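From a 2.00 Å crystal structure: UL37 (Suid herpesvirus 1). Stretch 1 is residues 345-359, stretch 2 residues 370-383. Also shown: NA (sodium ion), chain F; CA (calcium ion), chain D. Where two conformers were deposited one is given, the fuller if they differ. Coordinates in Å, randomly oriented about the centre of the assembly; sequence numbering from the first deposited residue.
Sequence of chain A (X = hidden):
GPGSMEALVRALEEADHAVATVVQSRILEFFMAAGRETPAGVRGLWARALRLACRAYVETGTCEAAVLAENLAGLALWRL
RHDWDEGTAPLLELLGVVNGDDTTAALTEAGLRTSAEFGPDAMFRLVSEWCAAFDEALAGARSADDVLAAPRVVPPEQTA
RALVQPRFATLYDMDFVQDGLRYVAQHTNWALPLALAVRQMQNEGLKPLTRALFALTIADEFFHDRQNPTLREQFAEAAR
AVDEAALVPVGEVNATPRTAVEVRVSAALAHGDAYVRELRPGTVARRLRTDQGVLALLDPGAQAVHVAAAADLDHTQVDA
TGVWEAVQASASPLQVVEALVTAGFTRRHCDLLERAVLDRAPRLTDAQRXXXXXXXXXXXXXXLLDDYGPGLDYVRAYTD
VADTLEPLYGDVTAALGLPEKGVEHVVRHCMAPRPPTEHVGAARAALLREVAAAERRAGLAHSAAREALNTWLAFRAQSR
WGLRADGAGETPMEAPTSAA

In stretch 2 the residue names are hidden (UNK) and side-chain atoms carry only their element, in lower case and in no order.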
# COMPACT_ATOMS: atom_id res chain seq x y z
N PHE A 345 -13.35 12.42 11.32
CA PHE A 345 -13.37 10.97 11.41
C PHE A 345 -11.97 10.39 11.17
O PHE A 345 -11.70 9.73 10.18
CB PHE A 345 -14.36 10.38 10.42
CG PHE A 345 -15.81 10.48 10.88
CD1 PHE A 345 -16.53 11.65 10.73
CD2 PHE A 345 -16.43 9.39 11.49
CE1 PHE A 345 -17.86 11.74 11.16
CE2 PHE A 345 -17.75 9.46 11.92
CZ PHE A 345 -18.47 10.64 11.76
N THR A 346 -11.08 10.68 12.11
CA THR A 346 -9.74 10.10 12.12
C THR A 346 -9.86 8.61 12.46
O THR A 346 -10.95 8.13 12.77
CB THR A 346 -8.90 10.78 13.18
OG1 THR A 346 -9.55 10.61 14.44
CG2 THR A 346 -8.79 12.26 12.89
N ARG A 347 -8.75 7.89 12.39
CA ARG A 347 -8.74 6.45 12.67
C ARG A 347 -9.36 6.13 14.02
O ARG A 347 -10.22 5.26 14.13
CB ARG A 347 -7.32 5.88 12.63
CG ARG A 347 -7.29 4.37 12.82
CD ARG A 347 -5.97 3.85 13.40
NE ARG A 347 -5.68 4.36 14.74
CZ ARG A 347 -6.19 3.87 15.87
NH1 ARG A 347 -7.04 2.85 15.84
NH2 ARG A 347 -5.85 4.40 17.03
N ARG A 348 -8.90 6.83 15.05
CA ARG A 348 -9.37 6.57 16.40
C ARG A 348 -10.84 6.97 16.58
O ARG A 348 -11.59 6.29 17.28
CB ARG A 348 -8.47 7.30 17.41
CG ARG A 348 -8.95 7.24 18.84
CD ARG A 348 -9.01 5.82 19.35
NE ARG A 348 -9.11 5.79 20.81
CZ ARG A 348 -9.53 4.73 21.50
NH1 ARG A 348 -9.88 3.62 20.86
NH2 ARG A 348 -9.61 4.79 22.82
N HIS A 349 -11.26 8.05 15.95
CA HIS A 349 -12.66 8.51 16.10
C HIS A 349 -13.65 7.58 15.43
O HIS A 349 -14.78 7.40 15.91
CB HIS A 349 -12.84 9.95 15.61
CG HIS A 349 -12.15 10.95 16.48
ND1 HIS A 349 -12.21 12.30 16.23
CD2 HIS A 349 -11.40 10.80 17.59
CE1 HIS A 349 -11.53 12.95 17.17
NE2 HIS A 349 -11.02 12.05 18.00
N CYS A 350 -13.24 7.01 14.30
CA CYS A 350 -14.05 5.99 13.65
C CYS A 350 -14.25 4.81 14.59
O CYS A 350 -15.35 4.33 14.77
CB CYS A 350 -13.39 5.51 12.36
SG CYS A 350 -13.47 6.68 10.98
N ASP A 351 -13.15 4.32 15.17
CA ASP A 351 -13.22 3.22 16.11
C ASP A 351 -14.19 3.51 17.26
O ASP A 351 -15.02 2.68 17.63
CB ASP A 351 -11.81 2.93 16.66
CG ASP A 351 -11.81 1.84 17.69
OD1 ASP A 351 -11.94 0.65 17.29
OD2 ASP A 351 -11.66 2.16 18.89
N LEU A 352 -14.11 4.72 17.81
CA LEU A 352 -14.97 5.09 18.94
C LEU A 352 -16.43 5.28 18.53
O LEU A 352 -17.33 4.87 19.25
CB LEU A 352 -14.44 6.36 19.61
CG LEU A 352 -13.10 6.25 20.36
CD1 LEU A 352 -12.67 7.65 20.79
CD2 LEU A 352 -13.23 5.32 21.59
N LEU A 353 -16.68 5.89 17.37
CA LEU A 353 -18.06 6.18 16.97
C LEU A 353 -18.77 4.93 16.45
O LEU A 353 -19.97 4.77 16.65
CB LEU A 353 -18.07 7.31 15.95
CG LEU A 353 -17.66 8.64 16.58
CD1 LEU A 353 -17.54 9.71 15.52
CD2 LEU A 353 -18.68 9.06 17.66
N GLU A 354 -18.03 4.03 15.80
CA GLU A 354 -18.57 2.73 15.43
C GLU A 354 -19.10 1.98 16.66
O GLU A 354 -20.26 1.57 16.70
CB GLU A 354 -17.50 1.89 14.74
CG GLU A 354 -17.92 0.46 14.43
CD GLU A 354 -16.87 -0.31 13.63
OE1 GLU A 354 -16.10 0.32 12.86
OE2 GLU A 354 -16.83 -1.55 13.75
N ARG A 355 -18.24 1.81 17.66
CA ARG A 355 -18.65 1.21 18.93
C ARG A 355 -19.89 1.88 19.53
O ARG A 355 -20.87 1.21 19.88
CB ARG A 355 -17.47 1.26 19.90
CG ARG A 355 -17.58 0.34 21.10
CD ARG A 355 -16.20 -0.26 21.43
NE ARG A 355 -15.10 0.69 21.24
CZ ARG A 355 -14.03 0.48 20.48
NH1 ARG A 355 -13.87 -0.65 19.80
NH2 ARG A 355 -13.10 1.42 20.39
N ALA A 356 -19.87 3.20 19.62
CA ALA A 356 -20.95 3.94 20.26
C ALA A 356 -22.29 3.77 19.53
O ALA A 356 -23.33 3.60 20.16
CB ALA A 356 -20.60 5.41 20.35
N VAL A 357 -22.27 3.85 18.20
CA VAL A 357 -23.50 3.74 17.45
C VAL A 357 -23.98 2.29 17.38
O VAL A 357 -25.16 2.03 17.58
CB VAL A 357 -23.34 4.28 16.00
CG1 VAL A 357 -24.54 3.89 15.17
CG2 VAL A 357 -23.16 5.78 16.02
N LEU A 358 -23.08 1.35 17.11
CA LEU A 358 -23.50 -0.04 16.95
C LEU A 358 -24.01 -0.62 18.28
O LEU A 358 -24.82 -1.55 18.30
CB LEU A 358 -22.38 -0.91 16.38
CG LEU A 358 -22.07 -0.67 14.90
CD1 LEU A 358 -20.99 -1.65 14.39
CD2 LEU A 358 -23.33 -0.76 14.07
N ASP A 359 -23.56 -0.05 19.39
CA ASP A 359 -24.05 -0.49 20.69
C ASP A 359 -25.53 -0.14 20.87
O ASP A 359 -26.15 -0.56 21.83
CB ASP A 359 -23.21 0.09 21.83
CG ASP A 359 -21.94 -0.73 22.11
OD1 ASP A 359 -21.84 -1.89 21.64
OD2 ASP A 359 -21.04 -0.21 22.81
N UNK A 370 -26.18 7.78 9.89
CA UNK A 370 -25.16 8.54 9.15
C UNK A 370 -23.81 8.53 9.88
O UNK A 370 -22.75 8.42 9.25
c UNK A 370 -25.62 9.96 8.95
N UNK A 371 -23.85 8.69 11.20
CA UNK A 371 -22.61 8.62 12.00
C UNK A 371 -22.04 7.21 11.97
O UNK A 371 -20.83 7.01 11.81
c UNK A 371 -21.57 8.86 14.27
c UNK A 371 -23.43 10.42 13.59
c UNK A 371 -22.86 9.00 13.47
N UNK A 372 -22.91 6.22 12.14
CA UNK A 372 -22.44 4.84 12.17
C UNK A 372 -21.88 4.38 10.84
O UNK A 372 -20.83 3.74 10.79
N UNK A 373 -22.62 4.65 9.77
CA UNK A 373 -22.13 4.36 8.43
C UNK A 373 -20.77 4.99 8.17
O UNK A 373 -19.86 4.33 7.69
s UNK A 373 -24.56 3.72 7.23
c UNK A 373 -23.14 4.85 7.38
N UNK A 374 -20.64 6.27 8.46
CA UNK A 374 -19.38 6.96 8.24
C UNK A 374 -18.25 6.32 9.04
O UNK A 374 -17.13 6.15 8.54
o UNK A 374 -20.56 9.04 7.82
c UNK A 374 -19.49 8.46 8.58
c UNK A 374 -18.18 9.20 8.25
N UNK A 375 -18.54 5.93 10.28
CA UNK A 375 -17.52 5.38 11.16
C UNK A 375 -17.16 3.95 10.77
O UNK A 375 -15.98 3.57 10.80
c UNK A 375 -17.95 5.45 12.62
N UNK A 376 -18.15 3.16 10.39
CA UNK A 376 -17.86 1.79 9.93
C UNK A 376 -17.03 1.77 8.63
O UNK A 376 -16.00 1.09 8.54
c UNK A 376 -18.83 -0.32 9.03
c UNK A 376 -19.85 0.73 11.06
c UNK A 376 -19.14 0.98 9.72
N UNK A 377 -17.48 2.49 7.62
CA UNK A 377 -16.73 2.55 6.36
C UNK A 377 -15.34 3.17 6.60
O UNK A 377 -14.33 2.72 6.04
c UNK A 377 -17.50 3.34 5.31
c UNK A 377 -18.75 2.57 4.90
c UNK A 377 -16.61 3.63 4.09
N UNK A 378 -15.30 4.19 7.45
CA UNK A 378 -14.08 4.90 7.76
C UNK A 378 -13.02 4.00 8.38
O UNK A 378 -11.83 4.09 8.03
N UNK A 379 -13.44 3.15 9.31
CA UNK A 379 -12.51 2.26 9.98
C UNK A 379 -11.91 1.29 8.99
O UNK A 379 -10.74 0.92 9.06
N UNK A 380 -12.74 0.87 8.04
CA UNK A 380 -12.27 -0.05 7.01
C UNK A 380 -11.31 0.67 6.06
O UNK A 380 -10.23 0.16 5.75
c UNK A 380 -12.94 -1.55 5.10
c UNK A 380 -13.45 -0.69 6.27
c UNK A 380 -14.31 -1.51 7.24
N UNK A 381 -11.69 1.86 5.62
CA UNK A 381 -10.79 2.67 4.78
C UNK A 381 -9.43 2.89 5.46
O UNK A 381 -8.39 2.70 4.83
c UNK A 381 -12.60 3.86 3.51
c UNK A 381 -11.42 4.04 4.45
c UNK A 381 -10.39 5.00 3.86
N UNK A 382 -9.45 3.29 6.73
CA UNK A 382 -8.20 3.56 7.46
C UNK A 382 -7.30 2.33 7.53
O UNK A 382 -6.07 2.44 7.40
n UNK A 382 -7.88 6.53 8.53
n UNK A 382 -9.68 7.56 9.06
c UNK A 382 -8.80 5.56 8.88
c UNK A 382 -8.44 7.72 8.63
c UNK A 382 -9.94 6.22 9.21
c UNK A 382 -8.47 4.10 8.86
N UNK A 383 -7.92 1.18 7.74
CA UNK A 383 -7.21 -0.10 7.74
C UNK A 383 -6.53 -0.40 6.40
O UNK A 383 -5.41 -0.89 6.38
n UNK A 383 -10.33 -3.11 9.58
n UNK A 383 -9.90 -5.26 8.86
c UNK A 383 -8.92 -2.79 9.76
c UNK A 383 -8.19 -1.23 8.03
c UNK A 383 -10.77 -4.30 9.17
c UNK A 383 -8.56 -1.35 9.48
n UNK A 383 -12.07 -4.53 9.05
NA NA F . -3.72 1.89 8.03
CA CA D . -3.55 -2.34 6.76
O HOH W 1 -14.78 -0.30 10.61
O HOH W 2 -4.90 -4.31 6.42

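Position 370 carries one side-chain carbon, out of contact with stretch 1: Ala 370. At 371 one carbon bears two more, a beta-branched hydrocarbon lying against Phe 345, Leu 353 and Val 357. This is Val 371, whose CG1 is 3.9 Å from Val 357 CG2 and 4.2 Å from Leu 353 CB. Position 372 has no side-chain atoms, so it is Gly 372; its CA meets Val 357 CG1 at 3.8 Å, and an ideal CB would clash with that methyl at 2.8 Å. At 373 a carbon followed by a sulfur points away from stretch 1: Cys 373.

Position 374 has a carbon bearing one oxygen and one carbon, with the terminal carbon over the Phe 345 ring. It is Thr 374. Its CG2 stands 3.5 Å from the centroid of the Phe 345 ring, almost on the normal, while its OG1 donates to Ala 370 O at 2.7 Å, so the hydroxyl is satisfied within its own helix. The single carbon of 375 reaches Cys 350, Leu 353 and Glu 354: Ala 375, with CB only 3.5 Å from Glu 354 N. Position 376 again has a carbon bearing two carbons, near Glu 354 and Leu 358. As Val 376, it places CG2 4.2 Å from Leu 358 CD1. A water donates to both Glu 354 OE1 (2.7 Å) and Val 376 O (2.8 Å), bridging side chain to backbone. The same branched trio at 377 faces away: Val 377.

Neither 378 nor 379 has side-chain atoms. Gly 378 brings its CA to 3.7 Å from Cys 350 SG, where an ideal CB would clash at 2.5 Å; Gly 379 leaves room for one. Three branched carbons at 380 and at 381, both without contact, give Val 380 and Val 381.

Position 382 holds one carbon and a five-membered ring of three carbons and two nitrogens, beside Phe 345, Arg 347 and Cys 350: His 382. Its NE2 donates to Phe 345 O at 3.2 Å, nearly straight at 165°, and Arg 347 CB covers a ring face. At 383, three carbons, a nitrogen and a carbon bearing two nitrogens make Arg 383, clear of stretch 1; its backbone O binds calcium.

The rule is small residues where helices cross. The axes approach to 8.0 Å at 135°, and Cys 350 sits as a knob among Ala 375, Gly 378, Gly 379 and His 382. Apolar packing flanks this point, while the histidine hydrogen bond ties in the backbone just before the first helix.

Stretch 2 (370-383) AVGCTAVVGGVVHR
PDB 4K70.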